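Local coordinates for Mll8374 protein (PDB 3B5E) that probably hydrolyses carboxylic ester bonds as a serine carboxylesterase of the alpha/beta-hydrolase fold, at residues Cys32-His37 with Asp111-Leu116; Val136-Leu141 with Arg210-Gly215; Gly158-Ile163 with Gly187-Ala192. All blocks are in the same frame, centred on the assembly; numbering follows the deposited sequence.

Interaction 1. Residues Cys32-His37 with Asp111-Leu116; sequences CLFLLH and DHATFL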
loop_
_atom_site.group_PDB
_atom_site.type_symbol
_atom_site.label_atom_id
_atom_site.label_comp_id
_atom_site.label_asym_id
_atom_site.label_seq_id
_atom_site.Cartn_x
_atom_site.Cartn_y
_atom_site.Cartn_z
ATOM N N CYS A 32 -4.852 5.765 -11.311
ATOM C CA CYS A 32 -3.570 5.915 -10.672
ATOM C C CYS A 32 -3.380 4.757 -9.687
ATOM O O CYS A 32 -4.356 4.223 -9.164
ATOM C CB CYS A 32 -3.541 7.247 -9.941
ATOM S SG CYS A 32 -1.994 7.613 -9.146
ATOM N N LEU A 33 -2.130 4.344 -9.491
ATOM C CA LEU A 33 -1.741 3.452 -8.402
ATOM C C LEU A 33 -0.596 4.097 -7.633
ATOM O O LEU A 33 0.452 4.448 -8.218
ATOM C CB LEU A 33 -1.259 2.087 -8.903
ATOM C CG LEU A 33 -2.236 0.968 -9.290
ATOM C CD1 LEU A 33 -3.211 1.421 -10.345
ATOM C CD2 LEU A 33 -1.438 -0.237 -9.807
ATOM N N PHE A 34 -0.789 4.236 -6.325
ATOM C CA PHE A 34 0.297 4.508 -5.388
ATOM C C PHE A 34 0.875 3.173 -4.943
ATOM O O PHE A 34 0.120 2.279 -4.541
ATOM C CB PHE A 34 -0.195 5.259 -4.150
ATOM C CG PHE A 34 -0.487 6.705 -4.382
ATOM C CD1 PHE A 34 -1.649 7.102 -5.026
ATOM C CD2 PHE A 34 0.386 7.671 -3.922
ATOM C CE1 PHE A 34 -1.930 8.459 -5.225
ATOM C CE2 PHE A 34 0.105 9.023 -4.110
ATOM C CZ PHE A 34 -1.057 9.414 -4.749
ATOM N N LEU A 35 2.186 3.023 -5.090
ATOM C CA LEU A 35 2.909 1.795 -4.793
ATOM C C LEU A 35 3.806 2.007 -3.580
ATOM O O LEU A 35 4.591 2.966 -3.539
ATOM C CB LEU A 35 3.751 1.362 -5.993
ATOM C CG LEU A 35 3.125 1.339 -7.378
ATOM C CD1 LEU A 35 4.220 0.876 -8.377
ATOM C CD2 LEU A 35 1.944 0.435 -7.420
ATOM N N LEU A 36 3.675 1.115 -2.579
ATOM C CA LEU A 36 4.496 1.135 -1.365
ATOM C C LEU A 36 5.164 -0.214 -1.156
ATOM O O LEU A 36 4.525 -1.199 -0.753
ATOM C CB LEU A 36 3.671 1.515 -0.133
ATOM C CG LEU A 36 3.041 2.916 -0.074
ATOM C CD1 LEU A 36 1.706 2.970 -0.879
ATOM C CD2 LEU A 36 2.839 3.462 1.352
ATOM N N HIS A 37 6.459 -0.211 -1.405
ATOM C CA HIS A 37 7.338 -1.369 -1.362
ATOM C C HIS A 37 7.474 -2.050 0.013
ATOM O O HIS A 37 7.195 -1.464 1.043
ATOM C CB HIS A 37 8.727 -0.931 -1.898
ATOM C CG HIS A 37 9.416 0.102 -1.049
ATOM N ND1 HIS A 37 10.037 -0.209 0.144
ATOM C CD2 HIS A 37 9.543 1.447 -1.196
ATOM C CE1 HIS A 37 10.511 0.898 0.693
ATOM N NE2 HIS A 37 10.238 1.918 -0.105
ATOM N N ASP A 111 -10.218 9.957 -6.502
ATOM C CA ASP A 111 -11.423 9.150 -6.744
ATOM C C ASP A 111 -11.204 8.058 -7.785
ATOM O O ASP A 111 -12.143 7.338 -8.141
ATOM C CB ASP A 111 -12.598 10.034 -7.191
ATOM C CG ASP A 111 -13.128 10.889 -6.070
ATOM O OD1 ASP A 111 -13.050 10.434 -4.900
ATOM O OD2 ASP A 111 -13.605 12.010 -6.366
ATOM N N HIS A 112 -9.980 7.954 -8.291
ATOM C CA HIS A 112 -9.630 6.917 -9.250
ATOM C C HIS A 112 -8.286 6.287 -8.878
ATOM O O HIS A 112 -7.570 5.774 -9.743
ATOM C CB HIS A 112 -9.609 7.511 -10.671
ATOM C CG HIS A 112 -10.972 7.800 -11.216
ATOM N ND1 HIS A 112 -11.626 6.942 -12.074
ATOM C CD2 HIS A 112 -11.822 8.829 -10.990
ATOM C CE1 HIS A 112 -12.811 7.445 -12.373
ATOM N NE2 HIS A 112 -12.954 8.588 -11.726
ATOM N N ALA A 113 -7.938 6.333 -7.596
ATOM C CA ALA A 113 -6.628 5.892 -7.161
ATOM C C ALA A 113 -6.760 4.636 -6.293
ATOM O O ALA A 113 -7.727 4.505 -5.555
ATOM C CB ALA A 113 -5.960 6.984 -6.396
ATOM N N THR A 114 -5.795 3.726 -6.423
ATOM C CA THR A 114 -5.638 2.538 -5.582
ATOM C C THR A 114 -4.304 2.632 -4.896
ATOM O O THR A 114 -3.313 3.035 -5.512
ATOM C CB THR A 114 -5.652 1.222 -6.382
ATOM O OG1 THR A 114 -6.879 1.134 -7.102
ATOM C CG2 THR A 114 -5.487 -0.048 -5.439
ATOM N N PHE A 115 -4.302 2.280 -3.616
ATOM C CA PHE A 115 -3.090 2.216 -2.829
ATOM C C PHE A 115 -2.693 0.736 -2.743
ATOM O O PHE A 115 -3.396 -0.045 -2.141
ATOM C CB PHE A 115 -3.300 2.873 -1.473
ATOM C CG PHE A 115 -3.424 4.360 -1.554
ATOM C CD1 PHE A 115 -4.570 4.955 -2.071
ATOM C CD2 PHE A 115 -2.364 5.183 -1.155
ATOM C CE1 PHE A 115 -4.672 6.346 -2.170
ATOM C CE2 PHE A 115 -2.457 6.562 -1.268
ATOM C CZ PHE A 115 -3.615 7.143 -1.776
ATOM N N LEU A 116 -1.564 0.396 -3.365
ATOM C CA LEU A 116 -1.036 -0.976 -3.437
ATOM C C LEU A 116 0.260 -1.081 -2.625
ATOM O O LEU A 116 1.294 -0.531 -3.026
ATOM C CB LEU A 116 -0.806 -1.379 -4.908
ATOM C CG LEU A 116 -0.087 -2.715 -5.228
ATOM C CD1 LEU A 116 -0.968 -3.942 -4.849
ATOM C CD2 LEU A 116 0.395 -2.800 -6.687
HETATM O O HOH W 1 -6.911 2.731 -9.419
#
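Strands 32-36 and 113-116 run parallel, their short axes 4.7 Å apart at 20°, and five backbone hydrogen bonds zip them together, from Cys-32 N to His-112 O at one end to Leu-36 N to Leu-116 O at the other. The straightest is Leu-116 N to Phe-34 O, 2.8 Å with 171° at the hydrogen. On the face carrying Cys-32, Ala-113 and the two phenylalanines, Phe-34 and Phe-115 lie side by side, pointing the same way, as an offset stack with centroids 4.6 Å apart and planes only 6° from parallel. Both CG atoms are anti to the carbonyl carbon, and the two rings leave their strands in the same direction. The overlap is partial: Phe-115 CE2 sits over the Phe-34 ring toward its rim, 3.7 Å from Phe-34 CG, while Ala-113 CB lies at the Phe-34 edge. An alanine in place of Phe-34 would probably open a gap over one face of the Phe-115 ring and leave that ring freer to turn. On the other face, Leu-35 CD2 meets Leu-116 CD2 at 3.7 Å, methyl against methyl. Here too a water bridges the strands, donating to Cys-32 O at 3.0 Å and hydrogen-bonded to Thr-114 OG1 at 2.8 Å. The pair lies in the middle of the mostly parallel sheet of an alpha/beta-hydrolase fold, and strand 113-118 leads toward what is probably the nucleophile elbow. Strand 58-62 borders 32-36 on its far edge and strand 138-142 borders 113-118; helix 120-131 packs on Phe-115 and Leu-36 through Val-125, and helix 47-53 packs on Leu-35 and Leu-116 from the other face.

Interaction 2. Residues Val136-Leu141 with Arg210-Gly215; sequences VRLAAL and RQWLAG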
loop_
_atom_site.group_PDB
_atom_site.type_symbol
_atom_site.label_atom_id
_atom_site.label_comp_id
_atom_site.label_asym_id
_atom_site.label_seq_id
_atom_site.Cartn_x
_atom_site.Cartn_y
_atom_site.Cartn_z
ATOM N N VAL A 136 -7.840 7.330 1.230
ATOM C CA VAL A 136 -7.914 6.041 0.556
ATOM C C VAL A 136 -9.364 5.644 0.256
ATOM O O VAL A 136 -10.224 5.708 1.137
ATOM C CB VAL A 136 -7.176 4.967 1.372
ATOM C CG1 VAL A 136 -7.207 3.605 0.647
ATOM C CG2 VAL A 136 -5.730 5.404 1.635
ATOM N N ARG A 137 -9.622 5.282 -1.008
ATOM C CA ARG A 137 -10.894 4.683 -1.453
ATOM C C ARG A 137 -10.766 3.200 -1.842
ATOM O O ARG A 137 -11.731 2.455 -1.753
ATOM C CB ARG A 137 -11.455 5.412 -2.679
ATOM C CG ARG A 137 -12.132 6.750 -2.398
ATOM C CD ARG A 137 -11.124 7.892 -2.168
ATOM N NE ARG A 137 -11.644 9.211 -2.572
ATOM C CZ ARG A 137 -11.050 10.381 -2.307
ATOM N NH1 ARG A 137 -9.921 10.429 -1.604
ATOM N NH2 ARG A 137 -11.596 11.522 -2.736
ATOM N N LEU A 138 -9.573 2.812 -2.277
ATOM C CA LEU A 138 -9.279 1.475 -2.784
ATOM C C LEU A 138 -7.885 1.101 -2.313
ATOM O O LEU A 138 -6.945 1.866 -2.520
ATOM C CB LEU A 138 -9.305 1.449 -4.318
ATOM C CG LEU A 138 -10.609 1.656 -5.112
ATOM C CD1 LEU A 138 -10.334 1.549 -6.617
ATOM C CD2 LEU A 138 -11.677 0.653 -4.693
ATOM N N ALA A 139 -7.756 -0.048 -1.650
ATOM C CA ALA A 139 -6.471 -0.503 -1.136
ATOM C C ALA A 139 -6.270 -1.974 -1.485
ATOM O O ALA A 139 -7.190 -2.774 -1.340
ATOM C CB ALA A 139 -6.387 -0.339 0.362
ATOM N N ALA A 140 -5.071 -2.310 -1.927
ATOM C CA ALA A 140 -4.665 -3.695 -2.208
ATOM C C ALA A 140 -3.470 -3.970 -1.299
ATOM O O ALA A 140 -2.402 -3.339 -1.442
ATOM C CB ALA A 140 -4.297 -3.896 -3.650
ATOM N N LEU A 141 -3.674 -4.896 -0.351
ATOM C CA LEU A 141 -2.743 -5.137 0.721
ATOM C C LEU A 141 -2.161 -6.544 0.546
ATOM O O LEU A 141 -2.852 -7.547 0.770
ATOM C CB LEU A 141 -3.444 -5.045 2.094
ATOM C CG LEU A 141 -4.238 -3.762 2.410
ATOM C CD1 LEU A 141 -4.850 -3.836 3.795
ATOM C CD2 LEU A 141 -3.411 -2.492 2.287
ATOM N N ARG A 210 -5.931 -7.424 -10.535
ATOM C CA ARG A 210 -6.619 -7.123 -11.785
ATOM C C ARG A 210 -8.069 -7.504 -11.781
ATOM O O ARG A 210 -8.924 -6.689 -12.153
ATOM C CB ARG A 210 -5.976 -7.863 -12.928
ATOM C CG ARG A 210 -5.158 -7.010 -13.754
ATOM C CD ARG A 210 -4.315 -7.846 -14.658
ATOM N NE ARG A 210 -5.019 -8.119 -15.882
ATOM C CZ ARG A 210 -5.193 -7.246 -16.866
ATOM N NH1 ARG A 210 -4.724 -6.004 -16.773
ATOM N NH2 ARG A 210 -5.856 -7.626 -17.953
ATOM N N GLN A 211 -8.326 -8.743 -11.361
ATOM C CA GLN A 211 -9.681 -9.321 -11.225
ATOM C C GLN A 211 -10.560 -8.524 -10.240
ATOM O O GLN A 211 -11.758 -8.327 -10.453
ATOM C CB GLN A 211 -9.565 -10.806 -10.787
ATOM C CG GLN A 211 -9.140 -11.772 -11.931
ATOM C CD GLN A 211 -8.378 -13.075 -11.513
ATOM O OE1 GLN A 211 -8.123 -13.361 -10.322
ATOM N NE2 GLN A 211 -8.005 -13.863 -12.527
ATOM N N TRP A 212 -9.948 -8.090 -9.146
ATOM C CA TRP A 212 -10.612 -7.281 -8.125
ATOM C C TRP A 212 -10.917 -5.879 -8.638
ATOM O O TRP A 212 -12.020 -5.374 -8.414
ATOM C CB TRP A 212 -9.720 -7.212 -6.914
ATOM C CG TRP A 212 -10.140 -6.320 -5.823
ATOM C CD1 TRP A 212 -11.094 -6.553 -4.894
ATOM C CD2 TRP A 212 -9.548 -5.069 -5.492
ATOM N NE1 TRP A 212 -11.155 -5.495 -4.007
ATOM C CE2 TRP A 212 -10.214 -4.572 -4.363
ATOM C CE3 TRP A 212 -8.516 -4.315 -6.055
ATOM C CZ2 TRP A 212 -9.873 -3.352 -3.772
ATOM C CZ3 TRP A 212 -8.179 -3.103 -5.472
ATOM C CH2 TRP A 212 -8.858 -2.636 -4.349
ATOM N N LEU A 213 -9.971 -5.288 -9.356
ATOM C CA LEU A 213 -10.170 -3.968 -9.959
ATOM C C LEU A 213 -11.282 -3.990 -11.013
ATOM O O LEU A 213 -12.072 -3.033 -11.103
ATOM C CB LEU A 213 -8.872 -3.422 -10.569
ATOM C CG LEU A 213 -7.794 -2.928 -9.603
ATOM C CD1 LEU A 213 -6.564 -2.512 -10.368
ATOM C CD2 LEU A 213 -8.318 -1.790 -8.720
ATOM N N ALA A 214 -11.338 -5.071 -11.804
ATOM C CA ALA A 214 -12.368 -5.247 -12.834
ATOM C C ALA A 214 -13.754 -5.420 -12.224
ATOM O O ALA A 214 -14.743 -5.167 -12.887
ATOM C CB ALA A 214 -12.037 -6.420 -13.749
ATOM N N GLY A 215 -13.847 -5.825 -10.965
ATOM C CA GLY A 215 -15.128 -5.808 -10.257
ATOM C C GLY A 215 -15.961 -7.034 -10.572
ATOM O O GLY A 215 -15.556 -7.859 -11.403
#
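Trp-212 meets strand 138-141 with the far corner of its indole, and no hydrogen bond crosses between the segments. The closest approach is between a ring carbon and a backbone oxygen: Ala-139 O stands oblique to the indole, 3.4 Å from Trp-212 CH2. That carbonyl is also the probable acceptor of the Leu-162 backbone N, within the sheet. In Trp-212, CB points toward the strand, and CG is anti to the backbone N (chi1 174°).

This is one layer of the alpha/beta sandwich: helix 203-214, the last of the chain, packs on one face of the central sheet, its short segment running nearly antiparallel to the strand (162°) with the axes 10.6 Å apart.

The apolar contacts are looser. Leu-138 CB approaches Trp-212 CH2 at 4.1 Å, and Ala-140 CB comes to 4.4 Å from CZ3 of the same ring. Beside the indole, Leu-213 CD2 reaches Leu-138 CD1 at 4.4 Å. From strand 160-166, Arg-160 makes a cation-pi contact with the indole and a hydrogen bond from its NH2 to Trp-212 O, while Leu-162 packs against the same ring.

Interaction 3. Residues Gly158-Ile163 with Gly187-Ala192; sequences GIRTLI and GAEVDA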
loop_
_atom_site.group_PDB
_atom_site.type_symbol
_atom_site.label_atom_id
_atom_site.label_comp_id
_atom_site.label_asym_id
_atom_site.label_seq_id
_atom_site.Cartn_x
_atom_site.Cartn_y
_atom_site.Cartn_z
ATOM N N GLY A 158 -17.524 2.373 2.742
ATOM C CA GLY A 158 -17.307 2.770 1.371
ATOM C C GLY A 158 -15.940 2.413 0.825
ATOM O O GLY A 158 -15.740 2.485 -0.397
ATOM N N ILE A 159 -14.985 2.048 1.685
ATOM C CA ILE A 159 -13.666 1.658 1.199
ATOM C C ILE A 159 -13.653 0.158 0.821
ATOM O O ILE A 159 -14.093 -0.690 1.584
ATOM C CB ILE A 159 -12.550 2.016 2.230
ATOM C CG1 ILE A 159 -12.558 3.522 2.477
ATOM C CG2 ILE A 159 -11.165 1.590 1.759
ATOM C CD1 ILE A 159 -11.675 3.953 3.637
ATOM N N ARG A 160 -13.173 -0.147 -0.375
ATOM C CA ARG A 160 -12.915 -1.512 -0.749
ATOM C C ARG A 160 -11.442 -1.829 -0.525
ATOM O O ARG A 160 -10.546 -1.124 -1.048
ATOM C CB ARG A 160 -13.274 -1.735 -2.213
ATOM C CG ARG A 160 -14.758 -1.604 -2.516
ATOM C CD ARG A 160 -14.948 -1.539 -4.065
ATOM N NE ARG A 160 -14.687 -2.845 -4.714
ATOM C CZ ARG A 160 -13.783 -3.135 -5.671
ATOM N NH1 ARG A 160 -12.939 -2.251 -6.208
ATOM N NH2 ARG A 160 -13.738 -4.376 -6.107
ATOM N N THR A 161 -11.209 -2.906 0.220
ATOM C CA THR A 161 -9.882 -3.382 0.524
ATOM C C THR A 161 -9.744 -4.823 0.040
ATOM O O THR A 161 -10.612 -5.666 0.317
ATOM C CB THR A 161 -9.628 -3.334 2.029
ATOM O OG1 THR A 161 -10.102 -2.082 2.550
ATOM C CG2 THR A 161 -8.143 -3.494 2.316
ATOM N N LEU A 162 -8.681 -5.086 -0.720
ATOM C CA LEU A 162 -8.289 -6.417 -1.094
ATOM C C LEU A 162 -7.088 -6.794 -0.197
ATOM O O LEU A 162 -6.185 -5.979 -0.008
ATOM C CB LEU A 162 -7.895 -6.462 -2.578
ATOM C CG LEU A 162 -7.223 -7.717 -3.081
ATOM C CD1 LEU A 162 -8.188 -8.939 -3.179
ATOM C CD2 LEU A 162 -6.574 -7.404 -4.429
ATOM N N ILE A 163 -7.103 -8.025 0.342
ATOM C CA ILE A 163 -5.996 -8.611 1.102
ATOM C C ILE A 163 -5.601 -9.905 0.419
ATOM O O ILE A 163 -6.492 -10.727 0.057
ATOM C CB ILE A 163 -6.401 -8.878 2.593
ATOM C CG1 ILE A 163 -6.648 -7.554 3.324
ATOM C CG2 ILE A 163 -5.356 -9.774 3.286
ATOM C CD1 ILE A 163 -7.362 -7.732 4.663
ATOM N N GLY A 187 -15.973 -1.066 8.933
ATOM C CA GLY A 187 -16.904 -0.810 7.861
ATOM C C GLY A 187 -16.355 -0.932 6.461
ATOM O O GLY A 187 -17.080 -0.659 5.527
ATOM N N ALA A 188 -15.097 -1.352 6.307
ATOM C CA ALA A 188 -14.517 -1.576 4.989
ATOM C C ALA A 188 -15.178 -2.789 4.323
ATOM O O ALA A 188 -15.613 -3.720 4.987
ATOM C CB ALA A 188 -13.020 -1.775 5.092
ATOM N N GLU A 189 -15.260 -2.751 3.007
ATOM C CA GLU A 189 -15.672 -3.915 2.233
ATOM C C GLU A 189 -14.415 -4.721 1.893
ATOM O O GLU A 189 -13.639 -4.361 1.011
ATOM C CB GLU A 189 -16.406 -3.467 0.980
ATOM C CG GLU A 189 -16.644 -4.556 -0.043
ATOM C CD GLU A 189 -17.489 -4.073 -1.222
ATOM O OE1 GLU A 189 -18.152 -3.012 -1.084
ATOM O OE2 GLU A 189 -17.479 -4.750 -2.283
ATOM N N VAL A 190 -14.245 -5.827 2.595
ATOM C CA VAL A 190 -12.999 -6.603 2.523
ATOM C C VAL A 190 -13.173 -7.775 1.553
ATOM O O VAL A 190 -14.166 -8.490 1.602
ATOM C CB VAL A 190 -12.584 -7.131 3.935
ATOM C CG1 VAL A 190 -11.251 -7.898 3.853
ATOM C CG2 VAL A 190 -12.519 -5.986 4.991
ATOM N N ASP A 191 -12.205 -7.950 0.667
ATOM C CA ASP A 191 -12.102 -9.125 -0.153
ATOM C C ASP A 191 -10.747 -9.722 0.155
ATOM O O ASP A 191 -9.744 -9.190 -0.275
ATOM C CB ASP A 191 -12.139 -8.711 -1.612
ATOM C CG ASP A 191 -12.068 -9.866 -2.538
ATOM O OD1 ASP A 191 -11.816 -10.994 -2.088
ATOM O OD2 ASP A 191 -12.268 -9.633 -3.757
ATOM N N ALA A 192 -10.727 -10.804 0.936
ATOM C CA ALA A 192 -9.478 -11.438 1.386
ATOM C C ALA A 192 -9.304 -12.837 0.770
ATOM O O ALA A 192 -10.261 -13.653 0.747
ATOM C CB ALA A 192 -9.428 -11.512 2.912
#
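A beta-alpha-beta unit, strand 160-166, helix 176-185 and strand 189-195, brings these two strands together as parallel neighbours. Four backbone hydrogen bonds join them in a ladder from Glu-189 N to Ile-159 O, through Thr-161, to Ile-163 N to Asp-191 O; the straightest, Thr-161 N to Glu-189 O, is 2.9 Å long with 171° at the hydrogen. On one face Arg-160 and Glu-189 lie side by side, pointing the same way. Arg-160 CG lies 3.9 Å from Glu-189 CD. The charged ends stay beyond a salt bridge, with Arg-160 NE 4.2 Å from Glu-189 OE2 and the guanidinium and carboxylate planes 80° apart. Arg-160 bends at chi3 (71°), and its NH2 bonds to Trp-212 O of the last helix.

Strand 189-195 is the outermost strand on this side of the alpha/beta-hydrolase sheet, and the helix before it ends in a Schellman motif at Gly-187, whose positive phi turns the chain toward the strand. Farther along the Arg-160 face, the Leu-162 and Asp-191 side chains lie side by side, and Leu-162 CD1 touches Asp-191 O at 3.3 Å; OD1 of the aspartate is held by Arg-193 in a salt bridge.

The other face is largely apolar and lies against helix 176-185. Ile-163 CD1 meets Val-190 CG1 at 4.0 Å as the two side chains cross obliquely, and Ile-163 CB stands 4.0 Å from Ala-192 CB. Thr-161 OG1 lies 3.9 Å from Ala-188 CB; Leu-183 packs on both Thr-161 and Val-190.

How the interactions relate
All three contacts build on one sheet, stepping outward from its middle. Interaction 1 is almost wholly buried, its side-chain contacts mainly apolar, with stacked aromatic rings on one face; interaction 3, at the edge strand, is partly exposed and mixes apolar packing with charged side chains. Both are parallel strand pairs, whereas interaction 2 sets a helix on a sheet face and holds by packing instead of a backbone ladder. Strand 138-142 links the set: it probably bonds to 113-118 through Ala-140 N and Phe-115 O, and to 160-166 through Leu-141 N and Leu-162 O. Interactions 1 and 3 do not touch, and interaction 3 is nested in the chain loop closed by interaction 2.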